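Local coordinates for protein telomerase reverse transcriptase (Candida tropicalis MYA-3404, PDB 6ZD1) that probably elongates telomeres as the reverse-transcriptase subunit of telomerase, copying an RNA template to add short DNA repeats to chromosome ends, at residues N104-V107 / I108-R111; F506-N510 / K511-K515; F579-F582 / K583-F586. All blocks are in the same frame, centred on the assembly; numbering follows the deposited sequence.

Contact 1: N104-V107 / I108-R111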
loop_
_atom_site.group_PDB
_atom_site.type_symbol
_atom_site.label_atom_id
_atom_site.label_comp_id
_atom_site.label_asym_id
_atom_site.label_seq_id
_atom_site.Cartn_x
_atom_site.Cartn_y
_atom_site.Cartn_z
ATOM N N ASN A 104 -1.916 -33.671 -12.406
ATOM C CA ASN A 104 -2.416 -32.704 -11.434
ATOM C C ASN A 104 -1.274 -32.061 -10.665
ATOM O O ASN A 104 -1.393 -30.916 -10.218
ATOM C CB ASN A 104 -3.394 -33.377 -10.468
ATOM C CG ASN A 104 -4.747 -33.643 -11.096
ATOM O OD1 ASN A 104 -5.220 -32.873 -11.932
ATOM N ND2 ASN A 104 -5.382 -34.737 -10.693
ATOM N N LYS A 105 -0.162 -32.784 -10.497
ATOM C CA LYS A 105 1.021 -32.199 -9.875
ATOM C C LYS A 105 1.538 -31.019 -10.687
ATOM O O LYS A 105 1.927 -29.989 -10.124
ATOM C CB LYS A 105 2.108 -33.264 -9.716
ATOM C CG LYS A 105 3.418 -32.754 -9.131
ATOM C CD LYS A 105 4.436 -33.883 -8.991
ATOM C CE LYS A 105 5.719 -33.401 -8.326
ATOM N NZ LYS A 105 6.731 -34.488 -8.183
ATOM N N LYS A 106 1.540 -31.149 -12.016
ATOM C CA LYS A 106 1.970 -30.046 -12.868
ATOM C C LYS A 106 1.082 -28.825 -12.673
ATOM O O LYS A 106 1.572 -27.690 -12.632
ATOM C CB LYS A 106 1.972 -30.483 -14.334
ATOM C CG LYS A 106 2.955 -31.599 -14.657
ATOM C CD LYS A 106 4.390 -31.188 -14.349
ATOM C CE LYS A 106 5.003 -32.062 -13.258
ATOM N NZ LYS A 106 6.393 -31.650 -12.906
ATOM N N VAL A 107 -0.229 -29.039 -12.549
ATOM C CA VAL A 107 -1.154 -27.924 -12.376
ATOM C C VAL A 107 -0.953 -27.269 -11.014
ATOM O O VAL A 107 -0.892 -26.038 -10.903
ATOM C CB VAL A 107 -2.606 -28.397 -12.563
ATOM C CG1 VAL A 107 -3.563 -27.221 -12.434
ATOM C CG2 VAL A 107 -2.770 -29.084 -13.911
ATOM N N ILE A 108 -0.861 -28.080 -9.958
ATOM C CA ILE A 108 -0.723 -27.527 -8.613
ATOM C C ILE A 108 0.603 -26.791 -8.467
ATOM O O ILE A 108 0.678 -25.745 -7.809
ATOM C CB ILE A 108 -0.880 -28.636 -7.559
ATOM C CG1 ILE A 108 -2.257 -29.286 -7.680
ATOM C CG2 ILE A 108 -0.691 -28.074 -6.158
ATOM C CD1 ILE A 108 -2.444 -30.482 -6.777
ATOM N N GLN A 109 1.667 -27.314 -9.079
ATOM C CA GLN A 109 2.960 -26.642 -8.997
ATOM C C GLN A 109 2.921 -25.283 -9.686
ATOM O O GLN A 109 3.515 -24.315 -9.195
ATOM C CB GLN A 109 4.054 -27.521 -9.603
ATOM C CG GLN A 109 4.486 -28.669 -8.708
ATOM C CD GLN A 109 5.580 -29.515 -9.328
ATOM O OE1 GLN A 109 5.691 -29.610 -10.551
ATOM N NE2 GLN A 109 6.399 -30.132 -8.485
ATOM N N ASP A 110 2.208 -25.186 -10.810
ATOM C CA ASP A 110 2.061 -23.895 -11.474
ATOM C C ASP A 110 1.295 -22.915 -10.597
ATOM O O ASP A 110 1.619 -21.723 -10.556
ATOM C CB ASP A 110 1.357 -24.068 -12.820
ATOM C CG ASP A 110 2.264 -24.653 -13.886
ATOM O OD1 ASP A 110 3.482 -24.778 -13.638
ATOM O OD2 ASP A 110 1.754 -24.986 -14.976
ATOM N N ARG A 111 0.288 -23.403 -9.867
ATOM C CA ARG A 111 -0.440 -22.519 -8.967
ATOM C C ARG A 111 0.410 -22.146 -7.764
ATOM O O ARG A 111 0.233 -21.063 -7.195
ATOM C CB ARG A 111 -1.746 -23.172 -8.509
ATOM C CG ARG A 111 -2.670 -23.637 -9.629
ATOM C CD ARG A 111 -3.359 -22.481 -10.340
ATOM N NE ARG A 111 -2.470 -21.792 -11.270
ATOM C CZ ARG A 111 -2.204 -22.213 -12.502
ATOM N NH1 ARG A 111 -2.762 -23.328 -12.959
ATOM N NH2 ARG A 111 -1.380 -21.522 -13.279
#
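Gln109 N donates to Lys105 O at 2.9 Å, one of the backbone bonds that set the opening turns of helix 104-117 in the telomerase RNA-binding domain. The same i to i+4 pattern continues with Asp110 N on Lys106 O and Arg111 N on Val107 O. It brings Gln109 close to two lysines, each meeting a different part of its side-chain amide. Lys105, with CG anti to the backbone N (chi1 177°) and the rest of the chain extended, passes across the amide so that its CE lies 3.3 Å from Gln109 NE2. The aliphatic shaft makes this contact, and the ammonium group of Lys105 has a cation-pi partner in Trp99. Lys106 behaves differently: it runs beside Gln109 in the same direction, and bends at chi2 and chi3 (-60° and 117°) bring its end round to the amide of Gln109. Its NZ donates to Gln109 OE1 at 3.2 Å, from a position tilted out of the amide plane. The carbonyl side of the amide therefore receives the hydrogen bond, while the nitrogen side rests on lysine methylene. Gln109 and Ile108 also touch Trp99, and Ile108 reaches Phe168 of helix 158-179, so this turn packs inward along one flank and keeps Lys106 and Asp110 exposed. One turn on, Arg111 curls back over Val107 while its NH2 forms a salt bridge with Asp114. Arg111 CG lies 3.2 Å from Val107 O, and the bends farther along the chain bring NH1 to 4.0 Å from Val107 CG1.

Contact 2: F506-N510 / K511-K515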
loop_
_atom_site.group_PDB
_atom_site.type_symbol
_atom_site.label_atom_id
_atom_site.label_comp_id
_atom_site.label_asym_id
_atom_site.label_seq_id
_atom_site.Cartn_x
_atom_site.Cartn_y
_atom_site.Cartn_z
ATOM N N PHE A 506 7.075 24.021 -11.391
ATOM C CA PHE A 506 6.683 25.412 -11.573
ATOM C C PHE A 506 6.840 25.770 -13.040
ATOM O O PHE A 506 7.944 25.686 -13.584
ATOM C CB PHE A 506 7.523 26.342 -10.698
ATOM C CG PHE A 506 7.299 27.794 -10.983
ATOM C CD1 PHE A 506 6.119 28.410 -10.598
ATOM C CD2 PHE A 506 8.259 28.542 -11.645
ATOM C CE1 PHE A 506 5.903 29.749 -10.861
ATOM C CE2 PHE A 506 8.050 29.883 -11.910
ATOM C CZ PHE A 506 6.870 30.488 -11.519
ATOM N N ILE A 507 5.743 26.177 -13.670
ATOM C CA ILE A 507 5.715 26.533 -15.082
ATOM C C ILE A 507 5.345 28.003 -15.185
ATOM O O ILE A 507 4.423 28.465 -14.504
ATOM C CB ILE A 507 4.721 25.660 -15.866
ATOM C CG1 ILE A 507 5.021 24.177 -15.635
ATOM C CG2 ILE A 507 4.780 25.985 -17.352
ATOM C CD1 ILE A 507 3.987 23.248 -16.227
ATOM N N THR A 508 6.075 28.738 -16.017
ATOM C CA THR A 508 5.852 30.168 -16.138
ATOM C C THR A 508 6.248 30.626 -17.534
ATOM O O THR A 508 7.086 30.009 -18.195
ATOM C CB THR A 508 6.644 30.938 -15.074
ATOM O OG1 THR A 508 6.368 32.341 -15.181
ATOM C CG2 THR A 508 8.137 30.698 -15.250
ATOM N N SER A 509 5.611 31.707 -17.982
ATOM C CA SER A 509 6.059 32.443 -19.156
ATOM C C SER A 509 6.967 33.605 -18.791
ATOM O O SER A 509 7.665 34.130 -19.665
ATOM C CB SER A 509 4.861 32.964 -19.955
ATOM O OG SER A 509 4.119 33.906 -19.200
ATOM N N ASN A 510 6.954 34.023 -17.527
ATOM C CA ASN A 510 7.757 35.144 -17.053
ATOM C C ASN A 510 9.119 34.620 -16.610
ATOM O O ASN A 510 9.239 33.992 -15.552
ATOM C CB ASN A 510 7.044 35.863 -15.910
ATOM C CG ASN A 510 7.605 37.245 -15.648
ATOM O OD1 ASN A 510 8.775 37.516 -15.916
ATOM N ND2 ASN A 510 6.769 38.129 -15.119
ATOM N N LYS A 511 10.147 34.875 -17.423
ATOM C CA LYS A 511 11.495 34.436 -17.089
ATOM C C LYS A 511 12.033 35.125 -15.840
ATOM O O LYS A 511 12.987 34.624 -15.234
ATOM C CB LYS A 511 12.432 34.692 -18.275
ATOM C CG LYS A 511 13.655 33.788 -18.326
ATOM C CD LYS A 511 14.513 34.080 -19.552
ATOM C CE LYS A 511 15.590 33.016 -19.740
ATOM N NZ LYS A 511 16.412 32.817 -18.510
ATOM N N ASP A 512 11.429 36.245 -15.432
ATOM C CA ASP A 512 11.866 36.952 -14.233
ATOM C C ASP A 512 11.353 36.263 -12.976
ATOM O O ASP A 512 12.118 36.019 -12.035
ATOM C CB ASP A 512 11.396 38.409 -14.271
ATOM C CG ASP A 512 11.915 39.163 -15.483
ATOM O OD1 ASP A 512 13.078 38.939 -15.881
ATOM O OD2 ASP A 512 11.155 39.983 -16.040
ATOM N N THR A 513 10.057 35.944 -12.943
ATOM C CA THR A 513 9.517 35.171 -11.832
ATOM C C THR A 513 10.105 33.768 -11.784
ATOM O O THR A 513 10.058 33.122 -10.732
ATOM C CB THR A 513 7.989 35.097 -11.924
ATOM O OG1 THR A 513 7.610 34.293 -13.048
ATOM C CG2 THR A 513 7.391 36.493 -12.087
ATOM N N LEU A 514 10.669 33.286 -12.894
ATOM C CA LEU A 514 11.404 32.026 -12.851
ATOM C C LEU A 514 12.635 32.150 -11.966
ATOM O O LEU A 514 12.948 31.236 -11.197
ATOM C CB LEU A 514 11.804 31.583 -14.258
ATOM C CG LEU A 514 12.663 30.313 -14.306
ATOM C CD1 LEU A 514 11.858 29.082 -13.894
ATOM C CD2 LEU A 514 13.285 30.119 -15.679
ATOM N N LYS A 515 13.344 33.280 -12.055
ATOM C CA LYS A 515 14.527 33.467 -11.222
ATOM C C LYS A 515 14.157 33.712 -9.765
ATOM O O LYS A 515 14.932 33.362 -8.869
ATOM C CB LYS A 515 15.379 34.620 -11.753
ATOM C CG LYS A 515 16.518 34.187 -12.667
ATOM C CD LYS A 515 17.568 33.378 -11.909
ATOM C CE LYS A 515 18.745 33.017 -12.808
ATOM N NZ LYS A 515 19.815 32.277 -12.081
#
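Asn510 meets the first turn of helix 511-520 through both of its carbonyl oxygens, OD1 and O. It is the N-cap residue of a strand-to-helix turn in the reverse-transcriptase domain, where strand 503-508 leaves an antiparallel sheet and the chain doubles back at 153° to it. Asn510 OD1 accepts from Asp512 N at 3.0 Å, with an N-H...O angle of 147°, and so satisfies one of the amides at the helix start. Having CG anti to the backbone N, at a chi1 of -163°, swings the amide forward over that turn, where its ND2 also lies against the methyl CG2 of Thr513. The backbone oxygen of Asn510 is held twice: Thr513 OG1 donates to it at 3.0 Å and Leu514 N at 3.1 Å. Asn510 N is served in turn by Thr508 OG1, which accepts from it at 2.9 Å in an ST turn and also makes a weak hydrogen bond with Asp494 O. Thr508 OG1 and Thr513 OG1 stand 3.1 Å apart across the turn. Next to these polar groups, toward Phe506, the packing is apolar. The methyl CG2 of Thr508 meets Leu514 CB, and the buried ring of Phe506, which also touches Leu497 and Ile336 of the flanking strands, meets Leu514 CA at its edge, with CE2 4.1 Å away.

Contact 3: F579-F582 / K583-F586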
loop_
_atom_site.group_PDB
_atom_site.type_symbol
_atom_site.label_atom_id
_atom_site.label_comp_id
_atom_site.label_asym_id
_atom_site.label_seq_id
_atom_site.Cartn_x
_atom_site.Cartn_y
_atom_site.Cartn_z
ATOM N N PHE A 579 -6.050 -15.287 -24.838
ATOM C CA PHE A 579 -6.549 -16.553 -24.315
ATOM C C PHE A 579 -7.679 -17.071 -25.193
ATOM O O PHE A 579 -8.251 -16.341 -26.007
ATOM C CB PHE A 579 -7.045 -16.412 -22.870
ATOM C CG PHE A 579 -6.024 -15.849 -21.930
ATOM C CD1 PHE A 579 -5.940 -14.487 -21.714
ATOM C CD2 PHE A 579 -5.148 -16.684 -21.263
ATOM C CE1 PHE A 579 -5.000 -13.964 -20.849
ATOM C CE2 PHE A 579 -4.206 -16.172 -20.399
ATOM C CZ PHE A 579 -4.131 -14.808 -20.192
ATOM N N ARG A 580 -8.007 -18.349 -25.010
ATOM C CA ARG A 580 -9.086 -19.002 -25.737
ATOM C C ARG A 580 -10.375 -19.088 -24.930
ATOM O O ARG A 580 -11.304 -19.793 -25.340
ATOM C CB ARG A 580 -8.660 -20.407 -26.168
ATOM C CG ARG A 580 -7.328 -20.474 -26.891
ATOM C CD ARG A 580 -6.949 -21.915 -27.215
ATOM N NE ARG A 580 -6.962 -22.760 -26.022
ATOM C CZ ARG A 580 -7.863 -23.709 -25.782
ATOM N NH1 ARG A 580 -8.830 -23.951 -26.660
ATOM N NH2 ARG A 580 -7.794 -24.420 -24.665
ATOM N N SER A 581 -10.453 -18.399 -23.796
ATOM C CA SER A 581 -11.631 -18.477 -22.944
ATOM C C SER A 581 -11.600 -17.326 -21.955
ATOM O O SER A 581 -10.529 -16.830 -21.600
ATOM C CB SER A 581 -11.698 -19.810 -22.194
ATOM O OG SER A 581 -10.652 -19.901 -21.244
ATOM N N PHE A 582 -12.786 -16.914 -21.504
ATOM C CA PHE A 582 -12.858 -15.834 -20.527
ATOM C C PHE A 582 -12.395 -16.288 -19.152
ATOM O O PHE A 582 -11.827 -15.488 -18.400
ATOM C CB PHE A 582 -14.278 -15.276 -20.448
ATOM C CG PHE A 582 -14.643 -14.382 -21.598
ATOM C CD1 PHE A 582 -14.203 -13.067 -21.640
ATOM C CD2 PHE A 582 -15.429 -14.854 -22.635
ATOM C CE1 PHE A 582 -14.538 -12.245 -22.696
ATOM C CE2 PHE A 582 -15.771 -14.036 -23.694
ATOM C CZ PHE A 582 -15.324 -12.729 -23.726
ATOM N N LYS A 583 -12.630 -17.555 -18.799
ATOM C CA LYS A 583 -12.173 -18.043 -17.503
ATOM C C LYS A 583 -10.663 -17.903 -17.372
ATOM O O LYS A 583 -10.164 -17.432 -16.343
ATOM C CB LYS A 583 -12.593 -19.496 -17.298
ATOM C CG LYS A 583 -12.465 -19.959 -15.855
ATOM C CD LYS A 583 -12.693 -21.452 -15.711
ATOM C CE LYS A 583 -11.552 -22.251 -16.313
ATOM N NZ LYS A 583 -11.731 -23.708 -16.069
ATOM N N ALA A 584 -9.921 -18.284 -18.415
ATOM C CA ALA A 584 -8.470 -18.143 -18.377
ATOM C C ALA A 584 -8.048 -16.683 -18.356
ATOM O O ALA A 584 -7.016 -16.346 -17.766
ATOM C CB ALA A 584 -7.840 -18.853 -19.575
ATOM N N LEU A 585 -8.846 -15.803 -18.965
ATOM C CA LEU A 585 -8.523 -14.381 -18.959
ATOM C C LEU A 585 -8.747 -13.774 -17.581
ATOM O O LEU A 585 -7.955 -12.939 -17.127
ATOM C CB LEU A 585 -9.363 -13.645 -20.003
ATOM C CG LEU A 585 -9.190 -12.124 -19.995
ATOM C CD1 LEU A 585 -7.890 -11.734 -20.684
ATOM C CD2 LEU A 585 -10.376 -11.417 -20.624
ATOM N N PHE A 586 -9.827 -14.171 -16.906
ATOM C CA PHE A 586 -10.133 -13.575 -15.612
ATOM C C PHE A 586 -9.176 -14.060 -14.530
ATOM O O PHE A 586 -8.803 -13.282 -13.645
ATOM C CB PHE A 586 -11.585 -13.883 -15.235
ATOM C CG PHE A 586 -12.599 -13.251 -16.157
ATOM C CD1 PHE A 586 -12.301 -12.084 -16.846
ATOM C CD2 PHE A 586 -13.853 -13.824 -16.331
ATOM C CE1 PHE A 586 -13.230 -11.501 -17.694
ATOM C CE2 PHE A 586 -14.788 -13.245 -17.173
ATOM C CZ PHE A 586 -14.475 -12.082 -17.857
#
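Phe579 lies flat against the start of the following helix, with Leu585 CA over one ring face, 4.2 Å from the ring centroid in a CH-pi contact. Ala584 CB sits over the same face near CD2, and Leu585 CD1 comes obliquely to 3.5 Å from Phe579 CD1, at the opposite edge of the ring. A second tight cluster forms one turn along. Phe582 O accepts from Phe586 N at 2.8 Å, and the Phe586 ring places one face over that same oxygen, its CG 3.3 Å away. The Phe582 and Phe586 rings meet obliquely, with planes 35° apart and Phe582 CD1 3.9 Å from Phe586 CZ. Both rings have further aromatic company: Phe640 meets Phe582 edge-to-face, and Phe648 stacks on Phe586. Between these two clusters sits the N-cap of helix 582-596, in the C-terminal part that in telomerases forms the thumb. Ser581 OG accepts from Ala584 N at 3.3 Å, a weak capping bond, whereas Ser581 O receives Leu585 N. With a chi1 of 68°, OG sits between the backbone N and the carbonyl carbon and also touches Ala584 CB. The outer side is much looser. Lys583 is exposed and touches the preceding residues mainly near its base, CB lying 3.7 Å from Phe582 C, and beyond CB the chain departs from the turn.

In the fold
All three contacts lie at the start of a helix, but in different parts of telomerase. Contact 1, in the RNA-binding domain, and contact 3, in the C-terminal region, are neighbours: their centres are 18 Å apart and their nearest atoms about 9 Å, without touching. That closeness is consistent with the ring shape known for telomerase catalytic subunits, in which the RNA-binding and thumb parts meet. Contact 2 stands apart, 61 Å from contact 1 and 53 Å from contact 3 between centres, with contact 1 across the chain's centre. Its strand 503-508 pairs with 495-500, the hairpin whose turn in reverse transcriptases typically carries catalytic aspartates; residues 506-515 follow that turn.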